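Local coordinates for putative Lipoprotein (PDB 3U24) that is a putative lipoprotein of unknown function that binds zinc and calcium ions and is probably related to zinc metallopeptidases, at residues Gly125-Ile130 and Ala147-Ile152; Asp140-Val145 and Lys191-Ser196; Phe239-Glu244 and Ser481-Gly486; Ile477-Ile482 and Val519-Tyr524. All blocks are in the same frame, centred on the assembly; numbering follows the deposited sequence.

Contact 1 of 4, residues Gly125-Ile130 and Ala147-Ile152; sequences GGFAQI and ARMENI. With EDO (1,2-ethanediol), chain Y; EDO (1,2-ethanediol), chain P.
Arg148 NH2, 3.9 Å from Gly126 CA, is gripped by two hydroxyl groups: it bonds O2 of an ethanediol at 3.1 Å, and Thr42 OG1 outside the segments. The same diol, probably from the crystallisation liquor, takes Gly126 N on its O1 at 3.0 Å, bridging the two segments. Glycine suits position 126 because a CB there would collide with the guanidinium. The Arg148 chain, extended from CG to NE, slides past Phe127 in the opposite direction and sets CD over the centre of the ring, a CH-pi contact of 3.6 Å from CD to the Phe127 centroid. The guanidinium is turned 84° from the ring plane, and its NH1 bonds Asp53 O. Phe127 CZ meets Ile152 CD1 tip to tip at 3.8 Å, while Met149, a selenomethionine, lays CG near CE1 of the ring. Helix 124-131 thus packs against the C-terminal part of helix 138-148 and the turn that follows, with Leu45 of helix 41-47 touching Ile130 and Phe206 and Phe210 of helix 200-234 touching Met149.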
loop_
_atom_site.group_PDB
_atom_site.type_symbol
_atom_site.label_atom_id
_atom_site.label_comp_id
_atom_site.label_asym_id
_atom_site.label_seq_id
_atom_site.Cartn_x
_atom_site.Cartn_y
_atom_site.Cartn_z
ATOM N N GLY A 125 -14.985 -6.938 8.155
ATOM C CA GLY A 125 -14.652 -6.118 7.006
ATOM C C GLY A 125 -15.764 -5.990 5.968
ATOM O O GLY A 125 -16.122 -4.884 5.541
ATOM N N GLY A 126 -16.316 -7.108 5.561
ATOM C CA GLY A 126 -17.382 -7.088 4.558
ATOM C C GLY A 126 -18.646 -6.392 5.076
ATOM O O GLY A 126 -19.312 -5.634 4.351
ATOM N N PHE A 127 -18.952 -6.637 6.350
ATOM C CA PHE A 127 -20.098 -6.014 6.973
ATOM C C PHE A 127 -19.893 -4.515 7.108
ATOM O O PHE A 127 -20.811 -3.771 6.827
ATOM C CB PHE A 127 -20.431 -6.668 8.324
ATOM C CG PHE A 127 -21.182 -7.966 8.181
ATOM C CD1 PHE A 127 -22.557 -7.965 8.085
ATOM C CD2 PHE A 127 -20.514 -9.176 8.137
ATOM C CE1 PHE A 127 -23.257 -9.147 7.958
ATOM C CE2 PHE A 127 -21.207 -10.368 8.023
ATOM C CZ PHE A 127 -22.576 -10.358 7.924
ATOM N N ALA A 128 -18.698 -4.070 7.505
ATOM C CA ALA A 128 -18.425 -2.624 7.654
ATOM C C ALA A 128 -18.568 -1.910 6.313
ATOM O O ALA A 128 -19.134 -0.827 6.265
ATOM C CB ALA A 128 -17.038 -2.375 8.283
ATOM N N GLN A 129 -18.100 -2.523 5.223
ATOM C CA GLN A 129 -18.254 -1.914 3.900
ATOM C C GLN A 129 -19.708 -1.731 3.523
ATOM O O GLN A 129 -20.017 -0.802 2.797
ATOM C CB GLN A 129 -17.673 -2.742 2.756
ATOM C CG GLN A 129 -16.184 -2.942 2.773
ATOM C CD GLN A 129 -15.373 -1.690 2.465
ATOM O OE1 GLN A 129 -15.525 -1.052 1.413
ATOM N NE2 GLN A 129 -14.457 -1.376 3.364
ATOM N N ILE A 130 -20.581 -2.653 3.899
ATOM C CA ILE A 130 -21.999 -2.500 3.564
ATOM C C ILE A 130 -22.600 -1.396 4.448
ATOM O O ILE A 130 -23.195 -0.463 3.949
ATOM C CB ILE A 130 -22.764 -3.815 3.731
ATOM C CG1 ILE A 130 -22.317 -4.835 2.657
ATOM C CG2 ILE A 130 -24.252 -3.576 3.617
ATOM C CD1 ILE A 130 -22.469 -6.319 3.021
ATOM N N ALA A 147 -29.145 -10.972 5.232
ATOM C CA ALA A 147 -28.824 -12.178 4.470
ATOM C C ALA A 147 -27.390 -12.624 4.729
ATOM O O ALA A 147 -27.102 -13.829 4.856
ATOM C CB ALA A 147 -29.087 -11.978 2.940
ATOM N N ARG A 148 -26.477 -11.667 4.826
ATOM C CA ARG A 148 -25.060 -12.001 4.987
ATOM C C ARG A 148 -24.735 -12.664 6.339
ATOM O O ARG A 148 -23.740 -13.379 6.471
ATOM C CB ARG A 148 -24.210 -10.739 4.748
ATOM C CG ARG A 148 -22.707 -10.945 4.561
ATOM C CD ARG A 148 -21.946 -9.612 4.483
ATOM N NE ARG A 148 -20.543 -9.828 4.156
ATOM C CZ ARG A 148 -20.090 -9.951 2.906
ATOM N NH1 ARG A 148 -20.923 -9.817 1.851
ATOM N NH2 ARG A 148 -18.798 -10.192 2.700
HETATM N N MSE A 149 -25.551 -12.384 7.356
HETATM C CA MSE A 149 -25.384 -13.019 8.668
HETATM C C MSE A 149 -25.676 -14.545 8.706
HETATM O O MSE A 149 -25.132 -15.247 9.586
HETATM C CB MSE A 149 -26.223 -12.300 9.745
HETATM C CG MSE A 149 -25.679 -10.933 10.132
HETATM SE SE MSE A 149 -26.621 -10.197 11.694
HETATM C CE MSE A 149 -28.420 -10.139 10.908
ATOM N N GLU A 150 -26.490 -15.030 7.756
ATOM C CA GLU A 150 -26.960 -16.429 7.724
ATOM C C GLU A 150 -25.836 -17.381 7.993
ATOM O O GLU A 150 -25.928 -18.186 8.914
ATOM C CB GLU A 150 -27.550 -16.832 6.365
ATOM C CG GLU A 150 -29.061 -16.629 6.194
ATOM C CD GLU A 150 -29.561 -16.798 4.736
ATOM O OE1 GLU A 150 -29.300 -15.878 3.879
ATOM O OE2 GLU A 150 -30.238 -17.839 4.473
ATOM N N ASN A 151 -24.767 -17.252 7.217
ATOM C CA ASN A 151 -23.639 -18.200 7.262
ATOM C C ASN A 151 -22.417 -17.838 8.108
ATOM O O ASN A 151 -21.370 -18.445 7.962
ATOM C CB ASN A 151 -23.253 -18.597 5.825
ATOM C CG ASN A 151 -24.350 -19.451 5.189
ATOM O OD1 ASN A 151 -24.904 -20.333 5.865
ATOM N ND2 ASN A 151 -24.757 -19.124 3.981
ATOM N N ILE A 152 -22.581 -16.939 9.049
ATOM C CA ILE A 152 -21.477 -16.626 9.933
ATOM C C ILE A 152 -20.962 -17.842 10.726
ATOM O O ILE A 152 -19.748 -17.996 10.850
ATOM C CB ILE A 152 -21.772 -15.410 10.862
ATOM C CG1 ILE A 152 -21.746 -14.131 10.020
ATOM C CG2 ILE A 152 -20.779 -15.336 12.026
ATOM C CD1 ILE A 152 -22.215 -12.864 10.705
HETATM C C1 EDO Y . -26.420 -21.605 8.150
HETATM O O1 EDO Y . -26.866 -20.438 8.870
HETATM C C2 EDO Y . -24.970 -22.060 8.427
HETATM O O2 EDO Y . -24.190 -21.172 9.267
HETATM C C1 EDO P . -14.610 -10.160 4.422
HETATM O O1 EDO P . -14.812 -9.687 5.765
HETATM C C2 EDO P . -15.081 -11.614 4.215
HETATM O O2 EDO P . -16.508 -11.637 4.191
#

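Contact 2 of 4, residues Asp140-Val145 and Lys191-Ser196; sequences DRLRSV and KQVADS. With IMD (imidazole), chain B.
Leu142 and Val193 join two helices of the DUF885 fold, where helix 138-148 crosses helix 187-195 near its C-terminal part. The axes of the two short segments approach to 11.0 Å, with 117° between their directions. Leucine suits the crossing because its branched end can reach two places at once: CD2 touches Val193 CG2 at 3.7 Å, and CD1 rests on Ser196 CB, also at 3.7 Å. Leu142 CD1 also lies 4.0 Å from Gln192 O. The Ser196 OG, placed between the backbone N and the carbonyl carbon (chi1 74°), turns back onto a lone pair of Val193 O at 2.7 Å. Val193 O also accepts Ser196 N at 3.1 Å, so one residue grips this carbonyl twice, and Ser196 OG has a further partner in Leu198 N. An alanine at Ser196 would keep the CB against Leu142 but would probably leave Val193 O with one donor fewer and the turn toward Leu198 less firmly fixed. Lys203 of helix 200-234 collects the carbonyls of Ala194 and Ser196 with its NZ. Arg141, on the first helix, sends its guanidinium to the carbonyl oxygens of Ala136 and Ile131. Across the crossing itself the chemistry is mainly apolar, a leucine end against a methyl and a methylene, whereas polar bonds made within the second segment and outside both probably help to fix the shape of the surfaces that meet.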
loop_
_atom_site.group_PDB
_atom_site.type_symbol
_atom_site.label_atom_id
_atom_site.label_comp_id
_atom_site.label_asym_id
_atom_site.label_seq_id
_atom_site.Cartn_x
_atom_site.Cartn_y
_atom_site.Cartn_z
ATOM N N ASP A 140 -31.972 -1.265 2.057
ATOM C CA ASP A 140 -31.197 -2.162 1.199
ATOM C C ASP A 140 -29.935 -2.645 1.909
ATOM O O ASP A 140 -29.620 -3.829 1.873
ATOM C CB ASP A 140 -30.758 -1.513 -0.122
ATOM C CG ASP A 140 -31.931 -1.064 -1.001
ATOM O OD1 ASP A 140 -33.104 -1.277 -0.619
ATOM O OD2 ASP A 140 -31.667 -0.452 -2.076
ATOM N N ARG A 141 -29.210 -1.733 2.545
ATOM C CA ARG A 141 -28.062 -2.140 3.342
ATOM C C ARG A 141 -28.423 -3.178 4.418
ATOM O O ARG A 141 -27.763 -4.174 4.534
ATOM C CB ARG A 141 -27.459 -0.942 4.044
ATOM C CG ARG A 141 -26.533 -0.084 3.195
ATOM C CD ARG A 141 -25.973 1.053 4.053
ATOM N NE ARG A 141 -26.910 2.165 4.131
ATOM C CZ ARG A 141 -26.978 3.054 5.119
ATOM N NH1 ARG A 141 -26.210 2.949 6.172
ATOM N NH2 ARG A 141 -27.849 4.027 5.060
ATOM N N LEU A 142 -29.466 -2.926 5.197
ATOM C CA LEU A 142 -29.852 -3.837 6.302
ATOM C C LEU A 142 -30.332 -5.198 5.799
ATOM O O LEU A 142 -30.093 -6.200 6.438
ATOM C CB LEU A 142 -30.917 -3.199 7.199
ATOM C CG LEU A 142 -30.361 -1.959 7.905
ATOM C CD1 LEU A 142 -31.471 -1.221 8.627
ATOM C CD2 LEU A 142 -29.248 -2.321 8.878
ATOM N N ARG A 143 -31.009 -5.224 4.662
ATOM C CA ARG A 143 -31.428 -6.487 4.078
ATOM C C ARG A 143 -30.216 -7.267 3.590
ATOM O O ARG A 143 -30.211 -8.498 3.674
ATOM C CB ARG A 143 -32.417 -6.288 2.946
ATOM C CG ARG A 143 -33.801 -5.927 3.463
ATOM C CD ARG A 143 -34.832 -5.602 2.373
ATOM N NE ARG A 143 -36.134 -5.393 3.006
ATOM C CZ ARG A 143 -36.901 -4.306 2.860
ATOM N NH1 ARG A 143 -36.567 -3.316 2.052
ATOM N NH2 ARG A 143 -38.046 -4.224 3.514
ATOM N N SER A 144 -29.196 -6.562 3.084
ATOM C CA SER A 144 -27.947 -7.227 2.712
ATOM C C SER A 144 -27.274 -7.849 3.939
ATOM O O SER A 144 -26.825 -9.012 3.913
ATOM C CB SER A 144 -26.982 -6.274 1.977
ATOM O OG SER A 144 -27.483 -6.017 0.667
ATOM N N VAL A 145 -27.213 -7.083 5.010
ATOM C CA VAL A 145 -26.641 -7.558 6.262
ATOM C C VAL A 145 -27.489 -8.728 6.839
ATOM O O VAL A 145 -26.948 -9.744 7.310
ATOM C CB VAL A 145 -26.601 -6.406 7.284
ATOM C CG1 VAL A 145 -26.259 -6.931 8.673
ATOM C CG2 VAL A 145 -25.603 -5.361 6.817
ATOM N N LYS A 191 -30.078 -0.669 16.919
ATOM C CA LYS A 191 -30.933 0.496 16.945
ATOM C C LYS A 191 -31.302 0.912 15.520
ATOM O O LYS A 191 -32.478 1.164 15.239
ATOM C CB LYS A 191 -30.273 1.650 17.733
ATOM C CG LYS A 191 -31.013 3.002 17.745
ATOM C CD LYS A 191 -30.238 4.133 18.472
ATOM C CE LYS A 191 -29.866 3.796 19.940
ATOM N NZ LYS A 191 -29.065 4.830 20.697
ATOM N N GLN A 192 -30.325 0.973 14.619
ATOM C CA GLN A 192 -30.631 1.253 13.209
ATOM C C GLN A 192 -31.680 0.277 12.669
ATOM O O GLN A 192 -32.606 0.685 11.986
ATOM C CB GLN A 192 -29.402 1.145 12.310
ATOM C CG GLN A 192 -28.373 2.230 12.481
ATOM C CD GLN A 192 -27.503 2.397 11.217
ATOM O OE1 GLN A 192 -27.785 3.252 10.374
ATOM N NE2 GLN A 192 -26.492 1.538 11.065
ATOM N N VAL A 193 -31.517 -1.011 12.969
ATOM C CA VAL A 193 -32.489 -1.991 12.513
ATOM C C VAL A 193 -33.879 -1.721 13.131
ATOM O O VAL A 193 -34.858 -1.574 12.387
ATOM C CB VAL A 193 -32.029 -3.435 12.797
ATOM C CG1 VAL A 193 -33.178 -4.411 12.546
ATOM C CG2 VAL A 193 -30.801 -3.767 11.941
ATOM N N ALA A 194 -33.936 -1.539 14.449
ATOM C CA ALA A 194 -35.203 -1.327 15.153
ATOM C C ALA A 194 -35.992 -0.142 14.603
ATOM O O ALA A 194 -37.223 -0.202 14.562
ATOM C CB ALA A 194 -34.975 -1.138 16.655
ATOM N N ASP A 195 -35.299 0.917 14.177
ATOM C CA ASP A 195 -35.973 2.156 13.767
ATOM C C ASP A 195 -36.032 2.365 12.239
ATOM O O ASP A 195 -36.470 3.435 11.762
ATOM C CB ASP A 195 -35.307 3.373 14.436
ATOM C CG ASP A 195 -35.473 3.375 15.976
ATOM O OD1 ASP A 195 -36.415 2.709 16.516
ATOM O OD2 ASP A 195 -34.650 4.050 16.645
ATOM N N SER A 196 -35.608 1.341 11.504
ATOM C CA SER A 196 -35.656 1.316 10.045
ATOM C C SER A 196 -37.075 0.998 9.534
ATOM O O SER A 196 -37.995 0.688 10.302
ATOM C CB SER A 196 -34.719 0.210 9.527
ATOM O OG SER A 196 -35.300 -1.066 9.751
HETATM N N1 IMD B . -33.365 2.209 20.771
HETATM C C2 IMD B . -34.168 2.980 19.971
HETATM N N3 IMD B . -35.012 2.164 19.298
HETATM C C4 IMD B . -34.738 0.872 19.656
HETATM C C5 IMD B . -33.698 0.899 20.583
#

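Contact 3 of 4, residues Phe239-Glu244 and Ser481-Gly486; sequences FRIGEE and SIHVKG
Arg240, Ile241 and Gly242 supply three hydrogen bonds to the C-terminal part of helix 459-485. Arg240 NH2 reaches Ile482 O at 2.7 Å, on a lone pair in the carbonyl plane, and Gly242 N gives to His483 O at 2.9 Å. The third bond runs to a side chain: Ile241 N points at His483 ND1, 3.2 Å away and only 8° out of the imidazole plane. One water extends the series, accepting from Glu243 N and donating to Val484 O. Apolar contacts flank these bonds. Ile482 CG2 lies at the edge of the Phe239 ring, 3.7 Å from CE1, and Glu243 CB touches Val484 CG1 at 3.9 Å. Within its own segment, Phe239 sets CZ over a face of the Arg240 guanidinium, which, with the bonds of NH2 to Ile482 O and of NH1 to Met487 O, probably limits its rotation. Backbone shape accounts for the glycines: Gly242, with phi 86° and psi 164°, would jam a side chain against the preceding carbonyl, and Gly486 leaves the helix with positive phi. Beyond the segments, His483 NE2 bonds the carbonyls of Ala514 and Ser517. Because ND1 accepts while NE2 faces carbonyl oxygens, His483 is probably neutral with its proton on NE2. Three successive carbonyls thus find donors, two directly and the third through a water, and the positive charge of Arg240 would probably suit the negative end of the helix dipole.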
loop_
_atom_site.group_PDB
_atom_site.type_symbol
_atom_site.label_atom_id
_atom_site.label_comp_id
_atom_site.label_asym_id
_atom_site.label_seq_id
_atom_site.Cartn_x
_atom_site.Cartn_y
_atom_site.Cartn_z
ATOM N N PHE A 239 7.059 -17.026 11.480
ATOM C CA PHE A 239 6.437 -16.002 10.662
ATOM C C PHE A 239 7.284 -15.680 9.397
ATOM O O PHE A 239 6.813 -14.978 8.485
ATOM C CB PHE A 239 6.208 -14.735 11.494
ATOM C CG PHE A 239 7.469 -14.112 12.020
ATOM C CD1 PHE A 239 8.185 -13.216 11.247
ATOM C CD2 PHE A 239 7.912 -14.376 13.314
ATOM C CE1 PHE A 239 9.346 -12.651 11.731
ATOM C CE2 PHE A 239 9.068 -13.799 13.804
ATOM C CZ PHE A 239 9.786 -12.943 12.994
ATOM N N ARG A 240 8.515 -16.188 9.363
ATOM C CA ARG A 240 9.463 -15.902 8.303
ATOM C C ARG A 240 9.169 -16.855 7.155
ATOM O O ARG A 240 9.129 -18.080 7.336
ATOM C CB ARG A 240 10.884 -16.068 8.793
ATOM C CG ARG A 240 11.213 -15.226 10.027
ATOM C CD ARG A 240 12.420 -15.808 10.754
ATOM N NE ARG A 240 12.729 -15.105 12.007
ATOM C CZ ARG A 240 13.416 -13.969 12.064
ATOM N NH1 ARG A 240 13.651 -13.403 13.225
ATOM N NH2 ARG A 240 13.854 -13.397 10.966
ATOM N N ILE A 241 8.883 -16.319 5.978
ATOM C CA ILE A 241 8.352 -17.195 4.920
ATOM C C ILE A 241 9.451 -17.932 4.151
ATOM O O ILE A 241 9.164 -18.910 3.482
ATOM C CB ILE A 241 7.359 -16.440 3.985
ATOM C CG1 ILE A 241 8.025 -15.293 3.204
ATOM C CG2 ILE A 241 6.182 -15.856 4.794
ATOM C CD1 ILE A 241 7.120 -14.662 2.129
ATOM N N GLY A 242 10.706 -17.492 4.252
ATOM C CA GLY A 242 11.836 -18.177 3.600
ATOM C C GLY A 242 12.091 -17.756 2.155
ATOM O O GLY A 242 11.209 -17.138 1.499
ATOM N N GLU A 243 13.275 -18.090 1.648
ATOM C CA GLU A 243 13.702 -17.623 0.334
ATOM C C GLU A 243 12.789 -18.019 -0.860
ATOM O O GLU A 243 12.470 -17.183 -1.703
ATOM C CB GLU A 243 15.121 -18.097 0.040
ATOM C CG GLU A 243 15.678 -17.625 -1.311
ATOM C CD GLU A 243 17.225 -17.694 -1.347
ATOM O OE1 GLU A 243 17.788 -18.729 -0.904
ATOM O OE2 GLU A 243 17.893 -16.726 -1.783
ATOM N N GLU A 244 12.411 -19.286 -0.946
ATOM C CA GLU A 244 11.664 -19.759 -2.096
ATOM C C GLU A 244 10.318 -19.025 -2.209
ATOM O O GLU A 244 9.973 -18.536 -3.283
ATOM C CB GLU A 244 11.454 -21.278 -2.098
ATOM C CG GLU A 244 10.832 -21.768 -3.431
ATOM C CD GLU A 244 10.837 -23.287 -3.681
ATOM O OE1 GLU A 244 10.669 -24.084 -2.717
ATOM O OE2 GLU A 244 10.978 -23.697 -4.879
ATOM N N SER A 481 15.753 -9.277 4.953
ATOM C CA SER A 481 16.592 -9.930 5.955
ATOM C C SER A 481 15.776 -10.720 6.971
ATOM O O SER A 481 16.198 -11.776 7.384
ATOM C CB SER A 481 17.538 -8.948 6.623
ATOM O OG SER A 481 18.293 -8.273 5.609
ATOM N N ILE A 482 14.609 -10.222 7.331
ATOM C CA ILE A 482 13.725 -10.907 8.273
ATOM C C ILE A 482 13.215 -12.230 7.686
ATOM O O ILE A 482 13.321 -13.263 8.303
ATOM C CB ILE A 482 12.544 -9.980 8.667
ATOM C CG1 ILE A 482 13.044 -8.917 9.640
ATOM C CG2 ILE A 482 11.386 -10.761 9.308
ATOM C CD1 ILE A 482 11.998 -7.855 9.961
ATOM N N HIS A 483 12.722 -12.197 6.462
ATOM C CA HIS A 483 12.090 -13.352 5.851
ATOM C C HIS A 483 13.036 -14.349 5.214
ATOM O O HIS A 483 12.701 -15.532 5.098
ATOM C CB HIS A 483 11.060 -12.867 4.863
ATOM C CG HIS A 483 9.871 -12.308 5.541
ATOM N ND1 HIS A 483 9.003 -13.092 6.202
ATOM C CD2 HIS A 483 9.468 -11.000 5.768
ATOM C CE1 HIS A 483 8.081 -12.326 6.785
ATOM N NE2 HIS A 483 8.345 -11.050 6.496
ATOM N N VAL A 484 14.231 -13.885 4.841
ATOM C CA VAL A 484 15.175 -14.694 4.108
ATOM C C VAL A 484 16.434 -14.973 4.913
ATOM O O VAL A 484 17.046 -16.030 4.740
ATOM C CB VAL A 484 15.551 -14.062 2.721
ATOM C CG1 VAL A 484 16.541 -14.965 1.948
ATOM C CG2 VAL A 484 14.285 -13.871 1.898
ATOM N N LYS A 485 16.832 -14.046 5.774
ATOM C CA LYS A 485 18.165 -14.144 6.392
ATOM C C LYS A 485 18.114 -14.230 7.915
ATOM O O LYS A 485 19.131 -14.036 8.569
ATOM C CB LYS A 485 19.040 -12.938 6.003
ATOM C CG LYS A 485 19.283 -12.781 4.522
ATOM C CD LYS A 485 20.066 -11.501 4.261
ATOM C CE LYS A 485 21.539 -11.590 4.644
ATOM N NZ LYS A 485 22.286 -12.211 3.515
ATOM N N GLY A 486 16.941 -14.487 8.473
ATOM C CA GLY A 486 16.799 -14.635 9.935
ATOM C C GLY A 486 17.195 -13.426 10.786
ATOM O O GLY A 486 17.658 -13.599 11.889
HETATM O O HOH W 1 15.421 -18.570 3.727
#

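Contact 4 of 4, residues Ile477-Ile482 and Val519-Tyr524; sequences ILDYSI and VQLTSY
Asp479 OD2 accepts the backbone N of Val519 at 2.8 Å, met on the syn side, 25° out of the carboxylate plane. Tyr246 OH of helix 243-254 also bonds OD2, giving that oxygen two partners. The other oxygen, OD1, works through a water: the water donates to Asp479 OD1 at 2.9 Å and accepts Leu521 N at the same distance of 2.9 Å. Asp479 holds its CG anti to its own backbone N (chi1 -168°). Its CB packs against Leu521 CB at 3.8 Å, and Leu478 CD2 reaches Leu521 CD1 more loosely, at 4.3 Å. In the next layer, the turn is held by its own hydroxyls: Thr522 OG1 folds back onto a lone pair of Val519 O at 2.8 Å, where Thr522 N arrives as well, and Ser523 OG bonds Gln520 O at 2.8 Å, in the carbonyl plane. Farther out, Gln520 NE2 bonds Tyr524 OH, and Arg513 NH2 reaches both Gln520 OE1 and Tyr524 OH. An alanine at Asp479 would probably leave Val519 N, Tyr246 OH and the bridging water without the carboxylate oxygens that accept them, although the CB packing on Leu521 would remain. A buried carboxylate accepting one backbone N-H directly and a second through a water is probably stabilised as an anion by Val519 N, Tyr246 OH and that water.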
loop_
_atom_site.group_PDB
_atom_site.type_symbol
_atom_site.label_atom_id
_atom_site.label_comp_id
_atom_site.label_asym_id
_atom_site.label_seq_id
_atom_site.Cartn_x
_atom_site.Cartn_y
_atom_site.Cartn_z
ATOM N N ILE A 477 15.923 -3.754 3.002
ATOM C CA ILE A 477 16.872 -4.542 3.808
ATOM C C ILE A 477 16.152 -5.319 4.928
ATOM O O ILE A 477 16.373 -6.526 5.136
ATOM C CB ILE A 477 17.979 -3.639 4.365
ATOM C CG1 ILE A 477 18.749 -3.040 3.199
ATOM C CG2 ILE A 477 18.953 -4.391 5.276
ATOM C CD1 ILE A 477 19.828 -2.076 3.606
ATOM N N LEU A 478 15.276 -4.633 5.620
ATOM C CA LEU A 478 14.575 -5.185 6.750
ATOM C C LEU A 478 13.655 -6.313 6.316
ATOM O O LEU A 478 13.688 -7.436 6.875
ATOM C CB LEU A 478 13.757 -4.082 7.424
ATOM C CG LEU A 478 12.798 -4.504 8.548
ATOM C CD1 LEU A 478 13.550 -4.512 9.849
ATOM C CD2 LEU A 478 11.610 -3.561 8.721
ATOM N N ASP A 479 12.832 -6.036 5.304
ATOM C CA ASP A 479 11.823 -7.024 4.921
ATOM C C ASP A 479 12.489 -8.319 4.439
ATOM O O ASP A 479 12.112 -9.425 4.853
ATOM C CB ASP A 479 10.851 -6.489 3.883
ATOM C CG ASP A 479 9.631 -7.399 3.706
ATOM O OD1 ASP A 479 8.737 -7.404 4.605
ATOM O OD2 ASP A 479 9.551 -8.080 2.647
ATOM N N TYR A 480 13.517 -8.154 3.617
ATOM C CA TYR A 480 14.255 -9.261 3.049
ATOM C C TYR A 480 15.017 -10.008 4.120
ATOM O O TYR A 480 14.939 -11.234 4.197
ATOM C CB TYR A 480 15.214 -8.747 1.954
ATOM C CG TYR A 480 15.957 -9.835 1.208
ATOM C CD1 TYR A 480 15.376 -10.493 0.129
ATOM C CD2 TYR A 480 17.222 -10.236 1.603
ATOM C CE1 TYR A 480 16.060 -11.524 -0.552
ATOM C CE2 TYR A 480 17.906 -11.258 0.942
ATOM C CZ TYR A 480 17.335 -11.889 -0.151
ATOM O OH TYR A 480 18.031 -12.908 -0.818
ATOM N N SER A 481 15.753 -9.277 4.953
ATOM C CA SER A 481 16.592 -9.930 5.955
ATOM C C SER A 481 15.776 -10.720 6.971
ATOM O O SER A 481 16.198 -11.776 7.384
ATOM C CB SER A 481 17.538 -8.948 6.623
ATOM O OG SER A 481 18.293 -8.273 5.609
ATOM N N ILE A 482 14.609 -10.222 7.331
ATOM C CA ILE A 482 13.725 -10.907 8.273
ATOM C C ILE A 482 13.215 -12.230 7.686
ATOM O O ILE A 482 13.321 -13.263 8.303
ATOM C CB ILE A 482 12.544 -9.980 8.667
ATOM C CG1 ILE A 482 13.044 -8.917 9.640
ATOM C CG2 ILE A 482 11.386 -10.761 9.308
ATOM C CD1 ILE A 482 11.998 -7.855 9.961
ATOM N N VAL A 519 7.035 -8.691 1.624
ATOM C CA VAL A 519 7.218 -8.131 0.280
ATOM C C VAL A 519 6.715 -6.690 0.125
ATOM O O VAL A 519 7.401 -5.830 -0.454
ATOM C CB VAL A 519 6.651 -9.096 -0.797
ATOM C CG1 VAL A 519 6.603 -8.447 -2.146
ATOM C CG2 VAL A 519 7.523 -10.351 -0.868
ATOM N N GLN A 520 5.553 -6.373 0.675
ATOM C CA GLN A 520 4.984 -5.024 0.487
ATOM C C GLN A 520 5.983 -3.901 0.832
ATOM O O GLN A 520 6.026 -2.859 0.169
ATOM C CB GLN A 520 3.643 -4.900 1.239
ATOM C CG GLN A 520 2.855 -3.608 0.966
ATOM C CD GLN A 520 3.486 -2.377 1.627
ATOM O OE1 GLN A 520 4.119 -2.482 2.679
ATOM N NE2 GLN A 520 3.361 -1.214 0.967
ATOM N N LEU A 521 6.819 -4.136 1.838
ATOM C CA LEU A 521 7.794 -3.122 2.314
ATOM C C LEU A 521 8.862 -2.834 1.283
ATOM O O LEU A 521 9.403 -1.741 1.295
ATOM C CB LEU A 521 8.453 -3.515 3.645
ATOM C CG LEU A 521 7.655 -3.042 4.861
ATOM C CD1 LEU A 521 8.141 -3.761 6.124
ATOM C CD2 LEU A 521 7.749 -1.523 5.005
ATOM N N THR A 522 9.169 -3.784 0.403
ATOM C CA THR A 522 10.140 -3.532 -0.675
ATOM C C THR A 522 9.594 -2.676 -1.848
ATOM O O THR A 522 10.357 -2.217 -2.692
ATOM C CB THR A 522 10.688 -4.848 -1.285
ATOM O OG1 THR A 522 9.651 -5.470 -2.055
ATOM C CG2 THR A 522 11.166 -5.823 -0.189
ATOM N N SER A 523 8.283 -2.417 -1.887
ATOM C CA SER A 523 7.656 -1.886 -3.086
ATOM C C SER A 523 8.198 -0.508 -3.427
ATOM O O SER A 523 8.425 -0.176 -4.614
ATOM C CB SER A 523 6.111 -1.910 -2.977
ATOM O OG SER A 523 5.605 -1.116 -1.923
ATOM N N TYR A 524 8.463 0.272 -2.386
ATOM C CA TYR A 524 8.893 1.660 -2.554
ATOM C C TYR A 524 10.226 1.728 -3.264
ATOM O O TYR A 524 10.374 2.441 -4.279
ATOM C CB TYR A 524 8.976 2.379 -1.222
ATOM C CG TYR A 524 7.754 2.167 -0.383
ATOM C CD1 TYR A 524 7.664 1.051 0.463
ATOM C CD2 TYR A 524 6.693 3.061 -0.419
ATOM C CE1 TYR A 524 6.548 0.824 1.222
ATOM C CE2 TYR A 524 5.553 2.842 0.340
ATOM C CZ TYR A 524 5.491 1.740 1.157
ATOM O OH TYR A 524 4.401 1.475 1.923
HETATM O O HOH W 2 6.199 -6.231 3.810
#

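How the contacts relate
The contacts form two pairs. Contacts 1 and 2, centres 12 Å apart, share helix 138-148 and touch directly: Ile130 CG2 meets Val145 CG2 at 3.9 Å. Both flank the zinc site of His50 and Glu133, with the side chains of Ile130 and Arg141 each about 8 Å from a bound zinc ion. Contacts 3 and 4, centres 10 Å apart, both use helix 459-485, whose 477-482 part meets 519-524 while 481-486 meets 239-244. In contact 4 the Thr522 side chain is about 10 Å from that of Glu439, of the His408, His414 and Glu439 zinc site. The pairs stand well apart, contacts 1 and 4 being 34 Å between centres.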